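Local coordinates for uncharacterized conserved (Bdellovibrio bacteriovorus, PDB 7O21), which probably trims cell-wall peptidoglycan as an LD-carboxypeptidase of the YkuD family and takes part in shaping the curved predatory cell, at residues L262-Q267 / V279-A284; H136-S141 / C151-N156. One frame throughout, in Å; residues are numbered along the deposited sequence.

Interaction 1 (L262-Q267 / V279-A284); sequences LVKTLQ and VKTIYA
L262 lays its CD2 methyl over one face of the Y283 ring, 3.8 Å from the centroid and displaced toward the CD2–CE2 side, a CH-pi contact. Chi1 (-170°) sets CG anti to the backbone N; from there the CD2 branch turns toward the partner strand, where the same methyl also meets T281 CG2 at 3.5 Å. The phenol's far end is held elsewhere, its OH bonded to E297. V263 pairs with I282 through two backbone hydrogen bonds, V263 N to I282 O at 3.1 Å and I282 N to V263 O at 2.8 Å; their side chains meet only loosely and turn to the face covered by helix 184-206. This is the hairpin of strands 260-270 and 275-287, within the antiparallel sheet of the NTF2-like domain, between strands 246-257 and 290-300. K264, on the L262 face, runs out fully extended: its CG passes OG1 of T281, and CE reaches CG1 of V279 at 3.6 Å. Its ammonium end goes on to a cation-pi contact with F39. T265 makes the second hydrogen-bonded pair, with K280, and packs its CG2 on K280 CB at 3.8 Å, while its OG1 bonds to S250 O. L266 faces V279 in a non-hydrogen-bonded pair, with little side-chain contact. Q267 and K280 meet by their polar ends: NZ donates to OE1 at 2.8 Å, in the amide plane and on a lone pair. K280 is folded at chi2, chi3 and chi4, curling its chain round OE1, and NZ also forms a salt bridge with E296; both side chains touch W205 and W298.

Interaction 2 (H136-S141 / C151-N156); sequences HAIPDS and CVVVRN
H136 and C151, the predicted proton donor/acceptor and nucleophile, stand side by side: SG lies in the plane of the imidazole at its edge, 3.9 Å from NE2, and C151 CB is 3.6 Å from the same nitrogen. This is consistent with the Cys-His pair of YkuD-family catalytic domains. The other ring nitrogen, ND1, donates to A137 O at 2.6 Å, nearly in the ring plane and on a carbonyl lone pair, which fixes the ring's rotation. CE1 packs on CG2 of V153, V152 O lies over one ring face, and Y109 meets the ring edge-to-face. One parallel bridge, H136 with V153, sets the chains: H136 N bonds to V152 O, and V154 N to H136 O. Further along, water 1 donates to I138 O and D140 OD1 and accepts from N156 N. N156 ND2 hydrogen-bonds D140 OD1 at 3.3 Å, from above the carboxylate plane, while N156 OD1 takes the N-H of A111. R155, N-cap of helix 156-163, bonds through NH1 to V142 O. Strand 152-153 lies between 134-136 and 62-73, I159 of helix 156-163 touches A137 and V154, and F106 of helix 106-109 touches P139 and N156.

The two contacts belong to different domains: interaction 1 to the NTF2-like part, interaction 2 to the L,D-transpeptidase catalytic part, with centres about 32 Å apart and nearest atoms about 17 Å apart. They share no strand or helix. Both are largely buried, but 262-267 / 279-284 lies near the centre of the chain, whereas 136-141 / 151-156 is peripheral and runs out to exposed D140. Interaction 1 is regular antiparallel pairing, with each face of the sheet carrying a mix of apolar, threonine and lysine side chains. Interaction 2 has just one parallel bridge, then gives way to loop, where a water and the amide of N156 do the joining, at the end away from the predicted catalytic H136 and C151.

Interaction 1 (L262-Q267 / V279-A284)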
ATOM      1  N   LEU A 262      -0.869  19.216  -0.010  1.00 13.44           N
ATOM      2  CA  LEU A 262      -0.471  18.079   0.812  1.00 15.88           C
ATOM      3  C   LEU A 262       0.357  18.621   1.966  1.00 15.33           C
ATOM      4  O   LEU A 262       1.317  19.375   1.748  1.00 15.07           O
ATOM      5  CB  LEU A 262       0.357  17.089  -0.015  1.00 14.18           C
ATOM      6  CG  LEU A 262       0.714  15.703   0.530  1.00 18.71           C
ATOM      7  CD1 LEU A 262       1.814  15.767   1.580  1.00 20.41           C
ATOM      8  CD2 LEU A 262      -0.476  14.940   1.032  1.00 23.84           C
ATOM      9  N   VAL A 263      -0.028  18.259   3.189  1.00 13.40           N
ATOM     10  CA  VAL A 263       0.696  18.625   4.400  1.00 13.62           C
ATOM     11  C   VAL A 263       0.984  17.341   5.162  1.00 12.95           C
ATOM     12  O   VAL A 263       0.083  16.527   5.366  1.00 15.33           O
ATOM     13  CB  VAL A 263      -0.127  19.597   5.270  1.00 14.19           C
ATOM     14  CG1 VAL A 263       0.611  19.940   6.536  1.00 15.48           C
ATOM     15  CG2 VAL A 263      -0.418  20.876   4.482  1.00 16.58           C
ATOM     16  N   LYS A 264       2.249  17.135   5.555  1.00 13.08           N
ATOM     17  CA  LYS A 264       2.611  15.959   6.346  1.00 15.19           C
ATOM     18  C   LYS A 264       3.445  16.404   7.538  1.00 15.71           C
ATOM     19  O   LYS A 264       4.374  17.211   7.387  1.00 16.39           O
ATOM     20  CB  LYS A 264       3.385  14.950   5.487  1.00 16.74           C
ATOM     21  CG  LYS A 264       3.787  13.675   6.219  1.00 16.33           C
ATOM     22  CD  LYS A 264       4.567  12.771   5.273  1.00 19.76           C
ATOM     23  CE  LYS A 264       5.005  11.468   5.933  1.00 21.41           C
ATOM     24  NZ  LYS A 264       5.586  10.519   4.912  1.00 23.32           N
ATOM     25  N   THR A 265       3.097  15.893   8.722  1.00 15.79           N
ATOM     26  CA  THR A 265       3.701  16.343   9.970  1.00 15.06           C
ATOM     27  C   THR A 265       3.733  15.186  10.963  1.00 16.51           C
ATOM     28  O   THR A 265       3.016  14.199  10.810  1.00 17.60           O
ATOM     29  CB  THR A 265       2.910  17.532  10.539  1.00 17.37           C
ATOM     30  OG1 THR A 265       3.486  17.971  11.775  1.00 19.32           O
ATOM     31  CG2 THR A 265       1.472  17.146  10.798  1.00 18.82           C
ATOM     32  N   LEU A 266       4.623  15.290  11.951  1.00 15.65           N
ATOM     33  CA  LEU A 266       4.562  14.444  13.142  1.00 13.91           C
ATOM     34  C   LEU A 266       3.665  15.134  14.170  1.00 17.84           C
ATOM     35  O   LEU A 266       3.928  16.273  14.575  1.00 19.27           O
ATOM     36  CB  LEU A 266       5.962  14.204  13.706  1.00 16.56           C
ATOM     37  CG  LEU A 266       6.043  13.193  14.858  1.00 21.44           C
ATOM     38  CD1 LEU A 266       5.627  11.808  14.392  1.00 24.59           C
ATOM     39  CD2 LEU A 266       7.462  13.128  15.400  1.00 25.80           C
ATOM     40  N   GLN A 267       2.590  14.462  14.556  1.00 16.99           N
ATOM     41  CA  GLN A 267       1.540  15.046  15.384  1.00 16.47           C
ATOM     42  C   GLN A 267       1.545  14.422  16.770  1.00 18.60           C
ATOM     43  O   GLN A 267       1.562  13.196  16.901  1.00 17.52           O
ATOM     44  CB  GLN A 267       0.192  14.783  14.725  1.00 15.17           C
ATOM     45  CG  GLN A 267      -1.028  15.150  15.569  1.00 17.10           C
ATOM     46  CD  GLN A 267      -2.313  14.627  14.946  1.00 18.33           C
ATOM     47  OE1 GLN A 267      -2.795  15.173  13.959  1.00 19.84           O
ATOM     48  NE2 GLN A 267      -2.837  13.538  15.483  1.00 17.28           N
ATOM     49  N   VAL A 279       2.079   9.939  12.450  1.00 16.54           N
ATOM     50  CA  VAL A 279       2.323  10.656  11.210  1.00 16.62           C
ATOM     51  C   VAL A 279       0.968  11.098  10.671  1.00 17.10           C
ATOM     52  O   VAL A 279       0.098  10.264  10.402  1.00 17.45           O
ATOM     53  CB  VAL A 279       3.059   9.765  10.207  1.00 17.98           C
ATOM     54  CG1 VAL A 279       3.253  10.504   8.894  1.00 17.80           C
ATOM     55  CG2 VAL A 279       4.408   9.336  10.788  1.00 20.46           C
ATOM     56  N   LYS A 280       0.789  12.403  10.511  1.00 15.75           N
ATOM     57  CA  LYS A 280      -0.474  12.983  10.057  1.00 14.27           C
ATOM     58  C   LYS A 280      -0.266  13.521   8.644  1.00 15.99           C
ATOM     59  O   LYS A 280       0.611  14.366   8.412  1.00 16.99           O
ATOM     60  CB  LYS A 280      -0.879  14.108  11.004  1.00 17.35           C
ATOM     61  CG  LYS A 280      -2.092  14.957  10.581  1.00 16.15           C
ATOM     62  CD  LYS A 280      -3.311  14.172  10.082  1.00 18.06           C
ATOM     63  CE  LYS A 280      -3.935  13.261  11.169  1.00 17.13           C
ATOM     64  NZ  LYS A 280      -4.702  14.040  12.183  1.00 16.63           N
ATOM     65  N   THR A 281      -1.028  12.992   7.690  1.00 15.15           N
ATOM     66  CA  THR A 281      -0.999  13.492   6.322  1.00 14.35           C
ATOM     67  C   THR A 281      -2.377  14.020   5.962  1.00 15.20           C
ATOM     68  O   THR A 281      -3.375  13.312   6.117  1.00 18.26           O
ATOM     69  CB  THR A 281      -0.622  12.395   5.339  1.00 17.37           C
ATOM     70  OG1 THR A 281       0.556  11.728   5.808  1.00 19.50           O
ATOM     71  CG2 THR A 281      -0.339  12.996   3.988  1.00 17.77           C
ATOM     72  N   ILE A 282      -2.419  15.265   5.493  1.00 15.40           N
ATOM     73  CA  ILE A 282      -3.648  15.958   5.117  1.00 16.17           C
ATOM     74  C   ILE A 282      -3.623  16.173   3.608  1.00 15.77           C
ATOM     75  O   ILE A 282      -2.630  16.660   3.058  1.00 15.16           O
ATOM     76  CB  ILE A 282      -3.725  17.311   5.840  1.00 17.84           C
ATOM     77  CG1 ILE A 282      -3.609  17.101   7.359  1.00 24.01           C
ATOM     78  CG2 ILE A 282      -4.992  18.067   5.454  1.00 23.60           C
ATOM     79  CD1 ILE A 282      -3.299  18.373   8.124  1.00 22.86           C
ATOM     80  N   TYR A 283      -4.704  15.787   2.938  1.00 15.08           N
ATOM     81  CA  TYR A 283      -4.883  15.990   1.507  1.00 13.77           C
ATOM     82  C   TYR A 283      -6.028  16.974   1.348  1.00 14.25           C
ATOM     83  O   TYR A 283      -7.119  16.743   1.877  1.00 15.17           O
ATOM     84  CB  TYR A 283      -5.291  14.677   0.832  1.00 16.63           C
ATOM     85  CG  TYR A 283      -4.297  13.543   0.948  1.00 17.98           C
ATOM     86  CD1 TYR A 283      -4.159  12.825   2.129  1.00 16.97           C
ATOM     87  CD2 TYR A 283      -3.509  13.186  -0.136  1.00 18.87           C
ATOM     88  CE1 TYR A 283      -3.260  11.780   2.230  1.00 20.25           C
ATOM     89  CE2 TYR A 283      -2.599  12.139  -0.041  1.00 20.59           C
ATOM     90  CZ  TYR A 283      -2.482  11.453   1.139  1.00 19.32           C
ATOM     91  OH  TYR A 283      -1.587  10.402   1.228  1.00 24.86           O
ATOM     92  N   ALA A 284      -5.782  18.074   0.635  1.00 14.28           N
ATOM     93  CA  ALA A 284      -6.798  19.109   0.476  1.00 15.58           C
ATOM     94  C   ALA A 284      -6.843  19.565  -0.976  1.00 15.30           C
ATOM     95  O   ALA A 284      -5.895  19.377  -1.739  1.00 16.23           O
ATOM     96  CB  ALA A 284      -6.577  20.301   1.422  1.00 16.88           C
TER

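Interaction 2 (H136-S141 / C151-N156)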
ATOM      1  N   HIS A 136      13.686   5.686 -12.813  1.00 14.81           N
ATOM      2  CA  HIS A 136      14.646   4.645 -13.164  1.00 16.56           C
ATOM      3  C   HIS A 136      15.628   5.155 -14.204  1.00 14.03           C
ATOM      4  O   HIS A 136      15.589   6.314 -14.608  1.00 14.21           O
ATOM      5  CB  HIS A 136      13.951   3.346 -13.607  1.00 17.15           C
ATOM      6  CG  HIS A 136      13.166   3.461 -14.877  1.00 15.40           C
ATOM      7  ND1 HIS A 136      13.761   3.484 -16.125  1.00 16.70           N
ATOM      8  CD2 HIS A 136      11.829   3.509 -15.098  1.00 17.51           C
ATOM      9  CE1 HIS A 136      12.822   3.557 -17.053  1.00 16.61           C
ATOM     10  NE2 HIS A 136      11.641   3.574 -16.455  1.00 17.57           N
ATOM     11  N   ALA A 137      16.547   4.281 -14.607  1.00 15.05           N
ATOM     12  CA  ALA A 137      17.540   4.630 -15.606  1.00 16.88           C
ATOM     13  C   ALA A 137      17.288   3.823 -16.881  1.00 15.39           C
ATOM     14  O   ALA A 137      16.181   3.297 -17.092  1.00 16.57           O
ATOM     15  CB  ALA A 137      18.940   4.453 -15.020  1.00 16.10           C
ATOM     16  N   ILE A 138      18.275   3.774 -17.728  1.00 16.30           N
ATOM     17  CA  ILE A 138      18.117   3.133 -19.051  1.00 17.21           C
ATOM     18  C   ILE A 138      19.515   2.973 -19.635  1.00 16.49           C
ATOM     19  O   ILE A 138      20.391   3.609 -19.192  1.00 18.45           O
ATOM     20  CB  ILE A 138      17.170   3.993 -19.913  1.00 19.66           C
ATOM     21  CG1 ILE A 138      16.330   3.138 -20.869  1.00 20.51           C
ATOM     22  CG2 ILE A 138      17.900   5.157 -20.572  1.00 22.82           C
ATOM     23  CD1 ILE A 138      14.983   3.665 -21.173  1.00 25.96           C
ATOM     24  N   PRO A 139      19.734   2.129 -20.647  1.00 18.12           N
ATOM     25  CA  PRO A 139      21.062   2.034 -21.208  1.00 16.17           C
ATOM     26  C   PRO A 139      21.524   3.386 -21.771  1.00 16.54           C
ATOM     27  O   PRO A 139      20.815   4.123 -22.316  1.00 18.59           O
ATOM     28  CB  PRO A 139      20.851   1.024 -22.330  1.00 17.81           C
ATOM     29  CG  PRO A 139      19.804   0.126 -21.739  1.00 21.98           C
ATOM     30  CD  PRO A 139      18.840   1.116 -21.133  1.00 19.50           C
ATOM     31  N   ASP A 140      22.830   3.557 -21.714  1.00 19.39           N
ATOM     32  CA  ASP A 140      23.475   4.791 -22.207  1.00 19.06           C
ATOM     33  C   ASP A 140      23.186   5.036 -23.696  1.00 42.00           C
ATOM     34  O   ASP A 140      23.133   6.178 -24.072  1.00 61.54           O
ATOM     35  CB  ASP A 140      24.972   4.703 -21.983  1.00 27.95           C
ATOM     36  CG  ASP A 140      25.421   4.669 -20.536  1.00 21.51           C
ATOM     37  OD1 ASP A 140      24.721   5.127 -19.699  1.00 22.58           O
ATOM     38  OD2 ASP A 140      26.475   4.223 -20.310  1.00 24.97           O
ATOM     39  N   SER A 141      23.053   3.984 -24.510  1.00 33.34           N
ATOM     40  CA  SER A 141      22.837   4.124 -25.969  1.00 28.74           C
ATOM     41  C   SER A 141      21.425   4.541 -26.361  1.00 32.43           C
ATOM     42  O   SER A 141      21.209   4.815 -27.512  1.00 33.37           O
ATOM     43  CB  SER A 141      23.241   2.889 -26.692  1.00 29.41           C
ATOM     44  OG  SER A 141      22.449   1.819 -26.294  1.00 27.75           O
ATOM     45  N   CYS A 151       7.000   7.233 -16.662  1.00 19.58           N
ATOM     46  CA  CYS A 151       8.118   7.041 -15.751  1.00 20.79           C
ATOM     47  C   CYS A 151       9.097   8.196 -15.874  1.00 17.40           C
ATOM     48  O   CYS A 151       9.256   8.790 -16.942  1.00 18.63           O
ATOM     49  CB  CYS A 151       8.838   5.750 -16.088  1.00 17.56           C
ATOM     50  SG  CYS A 151       7.945   4.313 -15.419  1.00 23.05           S
ATOM     51  N   VAL A 152       9.772   8.499 -14.775  1.00 17.76           N
ATOM     52  CA  VAL A 152      10.857   9.481 -14.786  1.00 16.14           C
ATOM     53  C   VAL A 152      12.158   8.743 -15.065  1.00 15.53           C
ATOM     54  O   VAL A 152      12.521   7.816 -14.332  1.00 17.01           O
ATOM     55  CB  VAL A 152      10.935  10.230 -13.452  1.00 15.66           C
ATOM     56  CG1 VAL A 152      12.067  11.265 -13.495  1.00 18.64           C
ATOM     57  CG2 VAL A 152       9.589  10.869 -13.106  1.00 18.80           C
ATOM     58  N   VAL A 153      12.853   9.127 -16.132  1.00 15.47           N
ATOM     59  CA  VAL A 153      14.036   8.405 -16.582  1.00 14.70           C
ATOM     60  C   VAL A 153      15.239   9.337 -16.548  1.00 16.61           C
ATOM     61  O   VAL A 153      15.162  10.487 -17.007  1.00 16.51           O
ATOM     62  CB  VAL A 153      13.832   7.843 -17.999  1.00 15.36           C
ATOM     63  CG1 VAL A 153      14.980   6.885 -18.389  1.00 17.10           C
ATOM     64  CG2 VAL A 153      12.471   7.163 -18.118  1.00 18.47           C
ATOM     65  N   VAL A 154      16.346   8.823 -16.019  1.00 15.70           N
ATOM     66  CA  VAL A 154      17.617   9.519 -15.931  1.00 16.28           C
ATOM     67  C   VAL A 154      18.718   8.576 -16.403  1.00 16.83           C
ATOM     68  O   VAL A 154      18.516   7.373 -16.593  1.00 16.52           O
ATOM     69  CB  VAL A 154      17.911  10.010 -14.497  1.00 17.23           C
ATOM     70  CG1 VAL A 154      16.849  11.011 -14.044  1.00 16.54           C
ATOM     71  CG2 VAL A 154      17.959   8.837 -13.528  1.00 15.64           C
ATOM     72  N   ARG A 155      19.901   9.114 -16.525  1.00 16.46           N
ATOM     73  CA  ARG A 155      21.073   8.307 -16.923  1.00 15.36           C
ATOM     74  C   ARG A 155      21.546   7.431 -15.752  1.00 16.51           C
ATOM     75  O   ARG A 155      21.240   7.695 -14.631  1.00 16.07           O
ATOM     76  CB  ARG A 155      22.164   9.233 -17.471  1.00 17.85           C
ATOM     77  CG  ARG A 155      21.808   9.910 -18.780  1.00 17.62           C
ATOM     78  CD  ARG A 155      21.726   8.904 -19.902  1.00 21.08           C
ATOM     79  NE  ARG A 155      21.065   9.396 -21.083  1.00 19.69           N
ATOM     80  CZ  ARG A 155      20.579   8.590 -21.990  1.00 23.70           C
ATOM     81  NH1 ARG A 155      19.959   9.057 -23.044  1.00 26.68           N
ATOM     82  NH2 ARG A 155      20.662   7.298 -21.828  1.00 19.31           N
ATOM     83  N   ASN A 156      22.317   6.411 -16.071  1.00 16.02           N
ATOM     84  CA  ASN A 156      22.816   5.450 -15.055  1.00 15.28           C
ATOM     85  C   ASN A 156      23.678   6.153 -14.000  1.00 18.07           C
ATOM     86  O   ASN A 156      23.579   5.821 -12.882  1.00 18.30           O
ATOM     87  CB  ASN A 156      23.628   4.340 -15.726  1.00 18.28           C
ATOM     88  CG  ASN A 156      22.746   3.368 -16.456  1.00 22.73           C
ATOM     89  OD1 ASN A 156      21.814   2.869 -15.873  1.00 19.95           O
ATOM     90  ND2 ASN A 156      23.037   3.126 -17.714  1.00 21.06           N
TER
HETATM   91  O   HOH W   1      22.006   5.781 -19.168  1.00 18.30           O